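Local coordinates for protein ribosome-associated factor Y (Coxiella burnetii, PDB 3TQM) that probably binds ribosomes as a hibernation factor of the short HPF type, associating with 100S particles, the dimers of 70S ribosomes, at residues A[48-53]-A[68-73]; A[61-66]-A[75-80]. All coordinates share one frame; numbering follows the deposited sequence.

Interaction 1 (A[48-53]-A[68-73]); sequences KIVDAN and DDMYKT. With SO4 (sulfate ion), chain E.
The capped first turn of helix 70-89 sits on the start of strand 47-56, where M70 and T73 meet K48 and V50. T73 stands closest: its OG1 lies 2.6 Å from K48 O, a hydrogen-bond distance, though the one hydroxyl proton could be given to another acceptor instead, which makes K48 O a possible rather than a certain partner. With OG1 beside the backbone N (chi1 -56°), CG2 is left anti to that N and packs against V50 CG2 at 3.5 Å. OG1 and CG2 of T73 both lie against the K48 carbonyl oxygen, CG2 at 3.1 Å from K48 O.

M70, a selenomethionine, lays its chain at about a right angle to that of K48. Its SE touches V50 CG2 at 3.5 Å and K48 CB at 3.9 Å, while I43 of strand 36-44 and L16 of helix 14-24 also touch this side chain. The aliphatic part of K48 runs against the helix start, with CG 3.6 Å from M70 N; the chain then bends, and NZ makes a weak hydrogen bond to D68 O at 3.5 Å.

D69 occupies the N-cap position. Its OD1 accepts from Y71 N at 3.2 Å with an N-H...O angle of 146°, the donor approaching from above the carboxylate plane, 68° out of it. S67, which bridges to T73 through its hydroxyl, pairs by its backbone with K48, so the connection entering the helix is tied to the strand too. Y71 turns away from the strand toward helix 14-24, and its OH reaches a sulfate ion only weakly. Such packing of a C-terminal helix over a four-stranded sheet, next to the first helix, belongs to the beta-alpha-beta-beta-beta-alpha fold of the HPF/YfiA family.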
# COMPACT_ATOMS: atom_id res chain seq x y z
N LYS A 48 13.68 3.97 0.28
CA LYS A 48 12.65 3.55 -0.67
C LYS A 48 11.29 3.60 0.00
O LYS A 48 10.80 2.60 0.52
CB LYS A 48 12.93 2.12 -1.15
CG LYS A 48 14.29 1.93 -1.80
CD LYS A 48 14.51 2.93 -2.93
CE LYS A 48 15.78 2.61 -3.70
NZ LYS A 48 16.97 2.57 -2.81
N ILE A 49 10.67 4.78 -0.01
CA ILE A 49 9.38 4.97 0.65
C ILE A 49 8.19 4.56 -0.21
O ILE A 49 8.12 4.89 -1.40
CB ILE A 49 9.18 6.44 1.07
CG1 ILE A 49 10.30 6.90 2.00
CG2 ILE A 49 7.83 6.63 1.73
CD1 ILE A 49 11.45 7.56 1.28
N VAL A 50 7.26 3.82 0.39
CA VAL A 50 5.99 3.51 -0.26
C VAL A 50 4.84 3.98 0.62
O VAL A 50 4.78 3.65 1.81
CB VAL A 50 5.86 2.01 -0.57
CG1 VAL A 50 4.52 1.72 -1.24
CG2 VAL A 50 7.00 1.55 -1.47
N ASP A 51 3.93 4.75 0.04
CA ASP A 51 2.82 5.34 0.78
C ASP A 51 1.49 4.87 0.19
O ASP A 51 1.38 4.65 -1.02
CB ASP A 51 2.91 6.86 0.74
CG ASP A 51 1.94 7.54 1.70
OD1 ASP A 51 1.29 6.84 2.50
OD2 ASP A 51 1.84 8.79 1.65
N ALA A 52 0.48 4.70 1.04
CA ALA A 52 -0.81 4.17 0.60
C ALA A 52 -2.00 4.90 1.22
O ALA A 52 -2.02 5.20 2.41
CB ALA A 52 -0.88 2.68 0.90
N ASN A 53 -3.00 5.17 0.39
CA ASN A 53 -4.26 5.76 0.84
C ASN A 53 -5.42 4.83 0.50
O ASN A 53 -5.74 4.62 -0.66
CB ASN A 53 -4.46 7.14 0.20
CG ASN A 53 -5.82 7.74 0.51
OD1 ASN A 53 -6.77 7.59 -0.26
ND2 ASN A 53 -5.92 8.44 1.63
N ASP A 68 15.62 0.11 2.41
CA ASP A 68 16.63 0.28 1.37
C ASP A 68 16.23 -0.43 0.08
O ASP A 68 16.93 -0.37 -0.92
CB ASP A 68 17.99 -0.24 1.85
CG ASP A 68 17.91 -1.67 2.34
OD1 ASP A 68 16.95 -2.38 1.96
OD2 ASP A 68 18.81 -2.09 3.10
N ASP A 69 15.09 -1.12 0.13
CA ASP A 69 14.64 -1.91 -1.01
C ASP A 69 13.14 -1.73 -1.21
O ASP A 69 12.34 -1.99 -0.30
CB ASP A 69 14.99 -3.38 -0.80
CG ASP A 69 14.53 -4.26 -1.94
OD1 ASP A 69 14.10 -3.72 -2.99
OD2 ASP A 69 14.60 -5.50 -1.81
N MSE A 70 12.76 -1.31 -2.41
CA MSE A 70 11.36 -1.00 -2.71
C MSE A 70 10.45 -2.20 -2.53
O MSE A 70 9.33 -2.07 -2.03
CB MSE A 70 11.23 -0.45 -4.13
CG MSE A 70 9.92 0.27 -4.36
SE MSE A 70 9.83 2.00 -3.45
CE MSE A 70 10.91 3.05 -4.68
N TYR A 71 10.92 -3.38 -2.93
CA TYR A 71 10.15 -4.60 -2.77
C TYR A 71 9.93 -4.91 -1.30
O TYR A 71 8.83 -5.30 -0.89
CB TYR A 71 10.84 -5.77 -3.47
CG TYR A 71 10.73 -5.75 -4.98
CD1 TYR A 71 9.76 -6.49 -5.64
CD2 TYR A 71 11.61 -4.98 -5.74
CE1 TYR A 71 9.66 -6.47 -7.02
CE2 TYR A 71 11.51 -4.96 -7.12
CZ TYR A 71 10.54 -5.71 -7.75
OH TYR A 71 10.44 -5.69 -9.13
N LYS A 72 10.97 -4.74 -0.50
CA LYS A 72 10.89 -4.97 0.94
C LYS A 72 9.95 -3.95 1.58
O LYS A 72 9.22 -4.28 2.53
CB LYS A 72 12.28 -4.87 1.57
CG LYS A 72 12.33 -5.39 3.00
CD LYS A 72 13.70 -5.17 3.62
CE LYS A 72 13.82 -5.90 4.95
NZ LYS A 72 12.70 -5.56 5.87
N THR A 73 9.96 -2.73 1.07
CA THR A 73 9.10 -1.67 1.59
C THR A 73 7.62 -2.00 1.40
O THR A 73 6.82 -1.82 2.31
CB THR A 73 9.39 -0.31 0.91
OG1 THR A 73 10.77 0.02 1.07
CG2 THR A 73 8.53 0.78 1.53
S SO4 E . 13.35 -2.37 -9.98
O1 SO4 E . 12.00 -2.60 -9.47
O2 SO4 E . 13.87 -3.59 -10.58
O3 SO4 E . 13.30 -1.32 -10.99
O4 SO4 E . 14.22 -1.95 -8.89

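Interaction 2 (A[61-66]-A[75-80])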
# COMPACT_ATOMS: atom_id res chain seq x y z
N ILE A 61 -7.77 5.04 5.48
CA ILE A 61 -6.51 4.61 6.07
C ILE A 61 -5.32 5.16 5.30
O ILE A 61 -5.22 4.97 4.09
CB ILE A 61 -6.41 3.07 6.13
CG1 ILE A 61 -7.45 2.49 7.10
CG2 ILE A 61 -5.01 2.63 6.52
CD1 ILE A 61 -7.39 0.98 7.25
N ASN A 62 -4.43 5.85 6.00
CA ASN A 62 -3.17 6.30 5.41
C ASN A 62 -1.99 5.63 6.11
O ASN A 62 -1.85 5.72 7.33
CB ASN A 62 -3.02 7.82 5.50
CG ASN A 62 -4.06 8.55 4.68
OD1 ASN A 62 -3.95 8.65 3.46
ND2 ASN A 62 -5.07 9.09 5.35
N ALA A 63 -1.15 4.94 5.34
CA ALA A 63 -0.00 4.24 5.90
C ALA A 63 1.25 4.47 5.06
O ALA A 63 1.17 4.58 3.84
CB ALA A 63 -0.30 2.75 6.03
N GLN A 64 2.40 4.53 5.72
CA GLN A 64 3.67 4.73 5.03
C GLN A 64 4.77 3.85 5.63
O GLN A 64 4.84 3.67 6.84
CB GLN A 64 4.09 6.20 5.09
CG GLN A 64 5.31 6.53 4.25
CD GLN A 64 5.85 7.92 4.52
OE1 GLN A 64 6.27 8.22 5.64
NE2 GLN A 64 5.84 8.77 3.51
N ALA A 65 5.63 3.31 4.77
CA ALA A 65 6.77 2.51 5.21
C ALA A 65 7.98 2.80 4.32
O ALA A 65 7.83 3.37 3.24
CB ALA A 65 6.43 1.03 5.18
N GLU A 66 9.16 2.40 4.78
CA GLU A 66 10.39 2.67 4.05
C GLU A 66 11.48 1.66 4.36
O GLU A 66 11.47 1.02 5.41
CB GLU A 66 10.89 4.09 4.34
CG GLU A 66 11.44 4.27 5.75
CD GLU A 66 11.94 5.68 6.01
OE1 GLU A 66 11.22 6.65 5.64
OE2 GLU A 66 13.04 5.83 6.57
N ASP A 75 6.27 -4.90 1.20
CA ASP A 75 5.97 -5.93 2.18
C ASP A 75 5.67 -5.32 3.54
O ASP A 75 4.72 -5.72 4.21
CB ASP A 75 7.14 -6.91 2.29
CG ASP A 75 6.70 -8.29 2.74
OD1 ASP A 75 6.56 -9.18 1.87
OD2 ASP A 75 6.50 -8.49 3.96
N LEU A 76 6.48 -4.35 3.94
CA LEU A 76 6.29 -3.67 5.22
C LEU A 76 4.98 -2.90 5.27
O LEU A 76 4.27 -2.93 6.28
CB LEU A 76 7.47 -2.72 5.50
CG LEU A 76 8.69 -3.29 6.23
CD1 LEU A 76 9.14 -4.61 5.62
CD2 LEU A 76 9.82 -2.28 6.24
N LEU A 77 4.66 -2.21 4.18
CA LEU A 77 3.44 -1.40 4.11
C LEU A 77 2.19 -2.27 4.24
O LEU A 77 1.18 -1.83 4.78
CB LEU A 77 3.39 -0.60 2.81
CG LEU A 77 2.20 0.34 2.65
CD1 LEU A 77 2.13 1.33 3.80
CD2 LEU A 77 2.26 1.06 1.31
N MSE A 78 2.27 -3.50 3.74
CA MSE A 78 1.14 -4.42 3.84
C MSE A 78 0.82 -4.75 5.30
O MSE A 78 -0.34 -4.80 5.69
CB MSE A 78 1.43 -5.71 3.06
CG MSE A 78 1.66 -5.52 1.57
SE MSE A 78 0.16 -4.68 0.63
CE MSE A 78 0.83 -2.85 0.57
N HIS A 79 1.86 -4.97 6.10
CA HIS A 79 1.68 -5.26 7.52
C HIS A 79 1.05 -4.08 8.25
O HIS A 79 0.19 -4.26 9.11
CB HIS A 79 3.02 -5.61 8.19
CG HIS A 79 3.62 -6.89 7.70
ND1 HIS A 79 3.09 -8.13 8.01
CD2 HIS A 79 4.70 -7.13 6.92
CE1 HIS A 79 3.83 -9.07 7.45
NE2 HIS A 79 4.81 -8.49 6.78
N LYS A 80 1.48 -2.87 7.90
CA LYS A 80 0.89 -1.67 8.48
C LYS A 80 -0.57 -1.52 8.07
O LYS A 80 -1.41 -1.11 8.88
CB LYS A 80 1.69 -0.42 8.08
CG LYS A 80 3.05 -0.33 8.75
CD LYS A 80 3.69 1.04 8.52
CE LYS A 80 4.93 1.21 9.39
NZ LYS A 80 5.52 2.57 9.28
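A63 and A65 offer their methyl groups to L77 and L76, and the small size of both alanines is consistent with the close approach of strand 61-65 and helix 75-80, 7.4 Å between the axes of these segments. The tight part centres on L77. Its CG is anti to the backbone N (chi1 -177°), and from there CD1 reaches the strand, 3.6 Å from A63 CB and 3.4 Å from A63 O, a methyl set against both side chain and backbone. Two residues further along the strand, A65 CB fits directly against the helix, 3.8 Å from L77 N and 3.9 Å from L76 CB. L77 also touches V50 and A52 of strand 47-56, which places it over two neighbouring strands.

Here the last strand of the sheet and the C-terminal helix that follows it in the HPF/YfiA fold run roughly antiparallel, with 146° between their directions, the chain doubling back over the sheet. Strand 59-65 is an outermost strand within this chain: A63 and A65 bond by their backbones to strand 47-56.

Toward solvent the contact turns polar and is borne mainly by one long side chain. The exposed K80 has an extended chain beyond CG and reaches Q64 O with NZ at 2.8 Å, the donor lying nearly in line with the carbonyl (C=O...N angle 161°). On the way its CD passes 3.3 Å from the same oxygen, so the aliphatic chain as well as the amine lies against the strand backbone. Beside E66, L76 CD2 reaches E66 O at 3.8 Å, a sparse touch between one methyl and the backbone.

Both interactions dock helix 70-89 on the sheet, interaction 1 through its first turn on strand 47-56, interaction 2 one to two turns further along on the outermost strand 59-65. Their centres lie about 8 Å apart, and the two strands are neighbours: A52 N probably bonds to A63 O at 2.9 Å, and T73 CG2 packs on A65 O. V50 and T73 in interaction 1, and A63, A65 and L77 in interaction 2, are buried; K48 and D68, and K80, Q64 and E66, lie on the more exposed sides. The helix start combines a threonine hydroxyl, an N-cap and a contact of the M70 selenium with a V50 methyl, whereas the later turns rely on leucine-alanine packing bordered by one lysine bond.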